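Local coordinates for putative acetamidase/formamidase (Yersinia enterocolitica subsp. palearctica serotype O:3, PDB 5UBU), which hydrolyses acetamide as an acetamidase, and probably also acts on carbon-nitrogen bonds of other linear amides, at the interface of chains A and B. Residues are numbered along the deposited sequence; one frame, centred on the assembly and turned at random. Chains: chain A/B, Putative acetamidase/formamidase.

Contact 1: the interface of chains A and B. Residues chain A 125, 132-134, 136-138; chain B 255, 278-279, 282, 286.
In this acetamidase/formamidase-family protein, a loop of chain A (residues 132-138) lies against one flank of the long helix 273-291 of chain B. At the apolar centre, the methyl CB of A:Ala136 packs on the helix, 3.8 Å from CD of B:Arg282 and close to the backbone of B:Ile279. The CG1-CD1 branch of B:Ile279, with CG1 beside the backbone N, runs under the loop toward A:Leu134, CD1 standing 3.9 Å from CA of A:Leu134; its other branch, CG2, rests on a face of the B:Trp255 indole near the rim. At the far end of the loop, the side chain of A:Leu138 runs past those of B:Arg282 and B:Tyr286 in the opposite direction, its CD2 touching CG of the first and CE1 of the second. The selenomethionine A:Met137 bends at chi2 (-62°) and lays CE over the centre of the B:Arg278 guanidinium, 3.9 Å from CZ. Toward the polar rim, B:Arg282 leaves the helix with CG anti to the backbone N (chi1 -172°), then bends at chi2 and chi3 so that one face of its guanidinium lies over CA of A:Ala136. Its NE and NH2 share the carbonyl O of A:Met137 in weak hydrogen bonds, NE at 3.2 Å. OD1 of A:Asp133 sits at the guanidinium edge, in its plane, 3.5 Å from NH1 in a long, weak salt bridge, the carboxylate and guanidinium planes 60° apart. Water 2 bridges the same carboxylate oxygen to NH2, while water 1 joins NE1 of B:Trp255 to the backbone O of A:Asp133.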
loop_
_atom_site.group_PDB
_atom_site.type_symbol
_atom_site.label_atom_id
_atom_site.label_comp_id
_atom_site.label_asym_id
_atom_site.label_seq_id
_atom_site.Cartn_x
_atom_site.Cartn_y
_atom_site.Cartn_z
ATOM N N HIS A 125 0.306 -5.881 -19.506
ATOM C CA HIS A 125 0.540 -4.813 -18.526
ATOM C C HIS A 125 -0.743 -4.334 -17.835
ATOM O O HIS A 125 -0.837 -3.188 -17.401
ATOM C CB HIS A 125 1.289 -3.641 -19.179
ATOM C CG HIS A 125 2.535 -4.062 -19.893
ATOM N ND1 HIS A 125 3.690 -4.412 -19.227
ATOM C CD2 HIS A 125 2.807 -4.187 -21.213
ATOM C CE1 HIS A 125 4.618 -4.736 -20.112
ATOM N NE2 HIS A 125 4.105 -4.614 -21.322
ATOM N N THR A 132 2.169 -3.849 -14.025
ATOM C CA THR A 132 1.405 -2.960 -14.890
ATOM C C THR A 132 2.181 -1.673 -15.026
ATOM O O THR A 132 3.342 -1.626 -14.659
ATOM C CB THR A 132 0.014 -2.682 -14.269
ATOM O OG1 THR A 132 0.166 -1.988 -13.022
ATOM C CG2 THR A 132 -0.733 -3.990 -14.030
ATOM N N ASP A 133 1.555 -0.639 -15.570
ATOM C CA ASP A 133 2.219 0.667 -15.697
ATOM C C ASP A 133 2.194 1.438 -14.365
ATOM O O ASP A 133 2.863 2.453 -14.232
ATOM C CB ASP A 133 1.608 1.493 -16.839
ATOM C CG ASP A 133 1.933 0.905 -18.236
ATOM O OD1 ASP A 133 3.001 0.206 -18.394
ATOM O OD2 ASP A 133 1.123 1.161 -19.174
ATOM N N LEU A 134 1.410 0.954 -13.398
ATOM C CA LEU A 134 1.320 1.561 -12.065
ATOM C C LEU A 134 2.197 0.746 -11.107
ATOM O O LEU A 134 3.033 1.313 -10.386
ATOM C CB LEU A 134 -0.134 1.646 -11.605
ATOM C CG LEU A 134 -1.008 2.531 -12.515
ATOM C CD1 LEU A 134 -2.476 2.470 -12.116
ATOM C CD2 LEU A 134 -0.491 3.971 -12.501
ATOM N N ALA A 136 4.817 -0.891 -11.625
ATOM C CA ALA A 136 5.864 -0.985 -12.652
ATOM C C ALA A 136 6.990 -1.975 -12.437
ATOM O O ALA A 136 7.936 -1.686 -11.743
ATOM C CB ALA A 136 6.448 0.403 -12.909
HETATM N N MSE A 137 6.895 -3.117 -13.110
HETATM C CA MSE A 137 7.907 -4.164 -13.051
HETATM C C MSE A 137 8.605 -4.266 -14.383
HETATM O O MSE A 137 8.127 -3.751 -15.393
HETATM C CB MSE A 137 7.271 -5.525 -12.761
HETATM C CG MSE A 137 6.261 -5.557 -11.608
HETATM SE SE MSE A 137 7.193 -5.053 -9.925
HETATM C CE MSE A 137 5.981 -5.996 -8.681
ATOM N N LEU A 138 9.754 -4.932 -14.388
ATOM C CA LEU A 138 10.541 -5.131 -15.604
ATOM C C LEU A 138 10.290 -6.489 -16.259
ATOM O O LEU A 138 10.839 -6.773 -17.325
ATOM C CB LEU A 138 12.028 -5.006 -15.287
ATOM C CG LEU A 138 12.536 -3.627 -14.911
ATOM C CD1 LEU A 138 13.960 -3.725 -14.368
ATOM C CD2 LEU A 138 12.458 -2.706 -16.116
ATOM N N TRP B 255 6.076 9.534 -18.387
ATOM C CA TRP B 255 6.053 10.297 -17.149
ATOM C C TRP B 255 6.937 11.530 -17.236
ATOM O O TRP B 255 7.792 11.619 -18.112
ATOM C CB TRP B 255 6.550 9.416 -15.995
ATOM C CG TRP B 255 5.661 8.289 -15.740
ATOM C CD1 TRP B 255 5.726 7.050 -16.291
ATOM C CD2 TRP B 255 4.518 8.297 -14.892
ATOM N NE1 TRP B 255 4.696 6.267 -15.827
ATOM C CE2 TRP B 255 3.931 7.014 -14.976
ATOM C CE3 TRP B 255 3.930 9.263 -14.071
ATOM C CZ2 TRP B 255 2.792 6.670 -14.261
ATOM C CZ3 TRP B 255 2.791 8.921 -13.364
ATOM C CH2 TRP B 255 2.236 7.629 -13.458
ATOM N N ARG B 278 8.515 2.623 -7.927
ATOM C CA ARG B 278 8.725 1.664 -9.035
ATOM C C ARG B 278 8.635 2.347 -10.379
ATOM O O ARG B 278 9.488 2.148 -11.241
ATOM C CB ARG B 278 7.711 0.532 -8.973
ATOM C CG ARG B 278 8.068 -0.527 -7.957
ATOM C CD ARG B 278 6.886 -1.401 -7.661
ATOM N NE ARG B 278 7.240 -2.506 -6.792
ATOM C CZ ARG B 278 6.389 -3.148 -5.989
ATOM N NH1 ARG B 278 5.121 -2.756 -5.864
ATOM N NH2 ARG B 278 6.831 -4.160 -5.248
ATOM N N ILE B 279 7.588 3.150 -10.533
ATOM C CA ILE B 279 7.342 3.936 -11.747
ATOM C C ILE B 279 8.553 4.819 -12.085
ATOM O O ILE B 279 9.008 4.839 -13.227
ATOM C CB ILE B 279 6.082 4.810 -11.562
ATOM C CG1 ILE B 279 4.835 3.932 -11.604
ATOM C CG2 ILE B 279 5.975 5.851 -12.650
ATOM C CD1 ILE B 279 3.569 4.626 -11.153
ATOM N N ARG B 282 11.743 2.588 -12.850
ATOM C CA ARG B 282 11.627 1.891 -14.124
ATOM C C ARG B 282 11.744 2.876 -15.294
ATOM O O ARG B 282 12.363 2.561 -16.318
ATOM C CB ARG B 282 10.293 1.166 -14.232
ATOM C CG ARG B 282 10.122 0.247 -15.428
ATOM C CD ARG B 282 8.692 0.474 -15.914
ATOM N NE ARG B 282 7.980 -0.661 -16.370
ATOM C CZ ARG B 282 6.712 -0.611 -16.730
ATOM N NH1 ARG B 282 6.016 0.516 -16.744
ATOM N NH2 ARG B 282 6.143 -1.720 -17.126
ATOM N N TYR B 286 14.464 2.913 -18.362
ATOM C CA TYR B 286 14.131 2.981 -19.782
ATOM C C TYR B 286 14.807 4.179 -20.466
ATOM O O TYR B 286 15.170 4.112 -21.650
ATOM C CB TYR B 286 12.620 3.013 -20.040
ATOM C CG TYR B 286 11.848 1.762 -19.663
ATOM C CD1 TYR B 286 12.450 0.504 -19.674
ATOM C CD2 TYR B 286 10.466 1.813 -19.472
ATOM C CE1 TYR B 286 11.732 -0.644 -19.375
ATOM C CE2 TYR B 286 9.724 0.666 -19.207
ATOM C CZ TYR B 286 10.373 -0.557 -19.143
ATOM O OH TYR B 286 9.658 -1.705 -18.875
HETATM O O HOH W 1 4.816 3.388 -15.689
HETATM O O HOH W 2 3.789 -2.319 -17.564
#

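Contact 2: the interface of chains A and B. Residues chain A 38-39, 43, 179-183; chain B 39, 43, 179-182.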
loop_
_atom_site.group_PDB
_atom_site.type_symbol
_atom_site.label_atom_id
_atom_site.label_comp_id
_atom_site.label_asym_id
_atom_site.label_seq_id
_atom_site.Cartn_x
_atom_site.Cartn_y
_atom_site.Cartn_z
ATOM N N TYR A 38 -15.073 8.203 -23.339
ATOM C CA TYR A 38 -14.006 7.567 -22.572
ATOM C C TYR A 38 -13.559 8.437 -21.387
ATOM O O TYR A 38 -12.572 8.117 -20.720
ATOM C CB TYR A 38 -12.842 7.190 -23.493
ATOM C CG TYR A 38 -13.197 6.047 -24.411
ATOM C CD1 TYR A 38 -13.012 4.725 -23.994
ATOM C CD2 TYR A 38 -13.752 6.270 -25.675
ATOM C CE1 TYR A 38 -13.343 3.657 -24.810
ATOM C CE2 TYR A 38 -14.097 5.207 -26.497
ATOM C CZ TYR A 38 -13.887 3.903 -26.056
ATOM O OH TYR A 38 -14.203 2.826 -26.849
ATOM N N THR A 39 -14.282 9.539 -21.147
ATOM C CA THR A 39 -14.029 10.419 -20.003
ATOM C C THR A 39 -15.402 10.852 -19.478
ATOM O O THR A 39 -16.321 11.105 -20.256
ATOM C CB THR A 39 -13.093 11.610 -20.316
ATOM O OG1 THR A 39 -12.707 12.252 -19.097
ATOM C CG2 THR A 39 -13.733 12.615 -21.244
ATOM N N TYR A 43 -18.223 18.284 -19.528
ATOM C CA TYR A 43 -17.966 18.898 -20.838
ATOM C C TYR A 43 -18.614 18.195 -22.037
ATOM O O TYR A 43 -18.648 18.743 -23.123
ATOM C CB TYR A 43 -16.448 19.015 -21.021
ATOM C CG TYR A 43 -15.790 19.627 -19.807
ATOM C CD1 TYR A 43 -15.857 20.996 -19.572
ATOM C CD2 TYR A 43 -15.123 18.836 -18.877
ATOM C CE1 TYR A 43 -15.271 21.564 -18.448
ATOM C CE2 TYR A 43 -14.522 19.397 -17.755
ATOM C CZ TYR A 43 -14.597 20.767 -17.548
ATOM O OH TYR A 43 -14.016 21.342 -16.446
ATOM N N ILE A 179 -16.110 19.732 -11.707
ATOM C CA ILE A 179 -15.257 20.319 -12.757
ATOM C C ILE A 179 -14.288 19.351 -13.424
ATOM O O ILE A 179 -13.826 19.617 -14.524
ATOM C CB ILE A 179 -14.465 21.558 -12.261
ATOM C CG1 ILE A 179 -13.451 21.184 -11.167
ATOM C CG2 ILE A 179 -15.424 22.632 -11.769
ATOM C CD1 ILE A 179 -12.536 22.324 -10.766
ATOM N N ASP A 180 -13.962 18.247 -12.755
ATOM C CA ASP A 180 -13.049 17.250 -13.323
ATOM C C ASP A 180 -13.733 16.366 -14.348
ATOM O O ASP A 180 -14.962 16.301 -14.413
ATOM C CB ASP A 180 -12.467 16.351 -12.231
ATOM C CG ASP A 180 -11.479 17.090 -11.312
ATOM O OD1 ASP A 180 -11.184 18.290 -11.558
ATOM O OD2 ASP A 180 -10.983 16.470 -10.339
ATOM N N SER A 181 -12.921 15.703 -15.168
ATOM C CA SER A 181 -13.408 14.757 -16.171
ATOM C C SER A 181 -12.470 13.556 -15.999
ATOM O O SER A 181 -11.301 13.605 -16.381
ATOM C CB SER A 181 -13.377 15.334 -17.579
ATOM O OG SER A 181 -14.101 14.495 -18.469
ATOM N N ILE A 182 -12.998 12.504 -15.375
ATOM C CA ILE A 182 -12.250 11.286 -15.043
ATOM C C ILE A 182 -12.411 10.221 -16.117
ATOM O O ILE A 182 -13.519 10.013 -16.599
ATOM C CB ILE A 182 -12.747 10.753 -13.679
ATOM C CG1 ILE A 182 -12.562 11.849 -12.604
ATOM C CG2 ILE A 182 -11.995 9.491 -13.276
ATOM C CD1 ILE A 182 -13.181 11.537 -11.256
ATOM N N ASN A 183 -11.332 9.522 -16.482
ATOM C CA ASN A 183 -11.459 8.504 -17.539
ATOM C C ASN A 183 -12.428 7.375 -17.161
ATOM O O ASN A 183 -12.708 7.140 -15.986
ATOM C CB ASN A 183 -10.099 7.976 -18.061
ATOM C CG ASN A 183 -9.311 7.191 -17.038
ATOM O OD1 ASN A 183 -9.839 6.349 -16.329
ATOM N ND2 ASN A 183 -8.015 7.408 -17.023
ATOM N N THR B 39 -8.713 22.804 -12.154
ATOM C CA THR B 39 -8.715 21.542 -12.899
ATOM C C THR B 39 -7.830 21.772 -14.132
ATOM O O THR B 39 -7.859 22.839 -14.738
ATOM C CB THR B 39 -10.128 21.014 -13.247
ATOM O OG1 THR B 39 -10.029 19.671 -13.744
ATOM C CG2 THR B 39 -10.831 21.888 -14.261
ATOM N N TYR B 43 -10.299 21.688 -21.693
ATOM C CA TYR B 43 -11.542 22.463 -21.811
ATOM C C TYR B 43 -11.435 23.940 -21.407
ATOM O O TYR B 43 -12.341 24.722 -21.678
ATOM C CB TYR B 43 -12.627 21.760 -21.002
ATOM C CG TYR B 43 -12.681 20.282 -21.325
ATOM C CD1 TYR B 43 -13.279 19.831 -22.499
ATOM C CD2 TYR B 43 -12.113 19.335 -20.467
ATOM C CE1 TYR B 43 -13.321 18.488 -22.811
ATOM C CE2 TYR B 43 -12.152 17.992 -20.776
ATOM C CZ TYR B 43 -12.757 17.566 -21.955
ATOM O OH TYR B 43 -12.817 16.221 -22.266
ATOM N N ILE B 179 -7.958 13.939 -22.953
ATOM C CA ILE B 179 -9.397 14.183 -22.759
ATOM C C ILE B 179 -9.819 14.399 -21.311
ATOM O O ILE B 179 -10.873 14.973 -21.072
ATOM C CB ILE B 179 -10.287 13.072 -23.381
ATOM C CG1 ILE B 179 -10.051 11.715 -22.688
ATOM C CG2 ILE B 179 -10.029 12.977 -24.879
ATOM C CD1 ILE B 179 -10.922 10.577 -23.177
ATOM N N ASP B 180 -9.022 13.921 -20.351
ATOM C CA ASP B 180 -9.355 14.106 -18.938
ATOM C C ASP B 180 -9.022 15.502 -18.446
ATOM O O ASP B 180 -8.271 16.230 -19.084
ATOM C CB ASP B 180 -8.597 13.100 -18.066
ATOM C CG ASP B 180 -9.119 11.676 -18.200
ATOM O OD1 ASP B 180 -10.043 11.412 -19.013
ATOM O OD2 ASP B 180 -8.614 10.809 -17.439
ATOM N N SER B 181 -9.607 15.864 -17.309
ATOM C CA SER B 181 -9.345 17.137 -16.653
ATOM C C SER B 181 -9.141 16.752 -15.184
ATOM O O SER B 181 -10.093 16.411 -14.481
ATOM C CB SER B 181 -10.485 18.132 -16.853
ATOM O OG SER B 181 -10.084 19.430 -16.444
ATOM N N ILE B 182 -7.878 16.772 -14.760
ATOM C CA ILE B 182 -7.455 16.371 -13.412
ATOM C C ILE B 182 -7.378 17.568 -12.469
ATOM O O ILE B 182 -6.874 18.606 -12.859
ATOM C CB ILE B 182 -6.080 15.672 -13.505
ATOM C CG1 ILE B 182 -6.191 14.451 -14.438
ATOM C CG2 ILE B 182 -5.606 15.216 -12.130
ATOM C CD1 ILE B 182 -4.866 13.763 -14.772
HETATM O O HOH W 3 -8.607 10.216 -15.001
#
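Backbone pairing forms the middle of this two-fold interface, an antiparallel beta bridge between A:Ser181 and B:Ser181. Each amide N gives a hydrogen bond to the other residue's carbonyl O, in the carbonyl plane and on a lone pair, with A:Ser181 N to B:Ser181 O at 3.0 Å and 164° at the hydrogen.

Side-chain hydrogen bonds flank the bridge. The hydroxyl OG1 of A:Thr39, anti to its backbone N (chi1 -169°), donates to OD1 of B:Asp180 over 2.8 Å, meeting the carboxylate from above its plane rather than at its rim; B:Thr39 and A:Asp180 repeat this. Within each chain, OG of Ser181 pairs with the same threonine hydroxyl, A:Ser181 OG lying 2.7 Å from A:Thr39 OG1, which helps to fix the rotation of both side chains. Water 3 links the backbone N of A:Asn183 to OD2 of B:Asp180.

Aromatic stacking closes one side. The A:Tyr43 and B:Tyr43 rings lie nearly parallel, 3° apart with centroids 4.1 Å from each other, and are offset so that CG of each sits over the rim of the other. Each phenol OH donates along a carbonyl lone pair in its own chain, A:Tyr43 OH to A:Ile179 O at 2.6 Å, holding the ring in place for the stack.

Among apolar contacts, CD1 of B:Ile179 packs 3.7 Å from CB of A:Thr39 and also touches A:Tyr38; A:Ile179 meets B:Thr39 in the same way. By joining bridge-paired loop backbone, hydroxyls and rings about the axis, the site probably helps to hold two subunits together in the tetrameric deposited assembly.

Contact 1 and contact 2 belong to the same two-fold interface of chains A and B, the centres of their C-alpha atoms about 24 Å apart, and they share no residues. Contact 2 straddles the axis, with the same segments facing one another, whereas contact 1 lies away from it and sets a loop against a different element, the helix 273-291. Symmetry therefore supplies a second copy of contact 1 with the chains exchanged. Contact at the axis and at these two flanking patches would limit rocking of one subunit on the other, although the structure alone does not show that this pairing persists in solution.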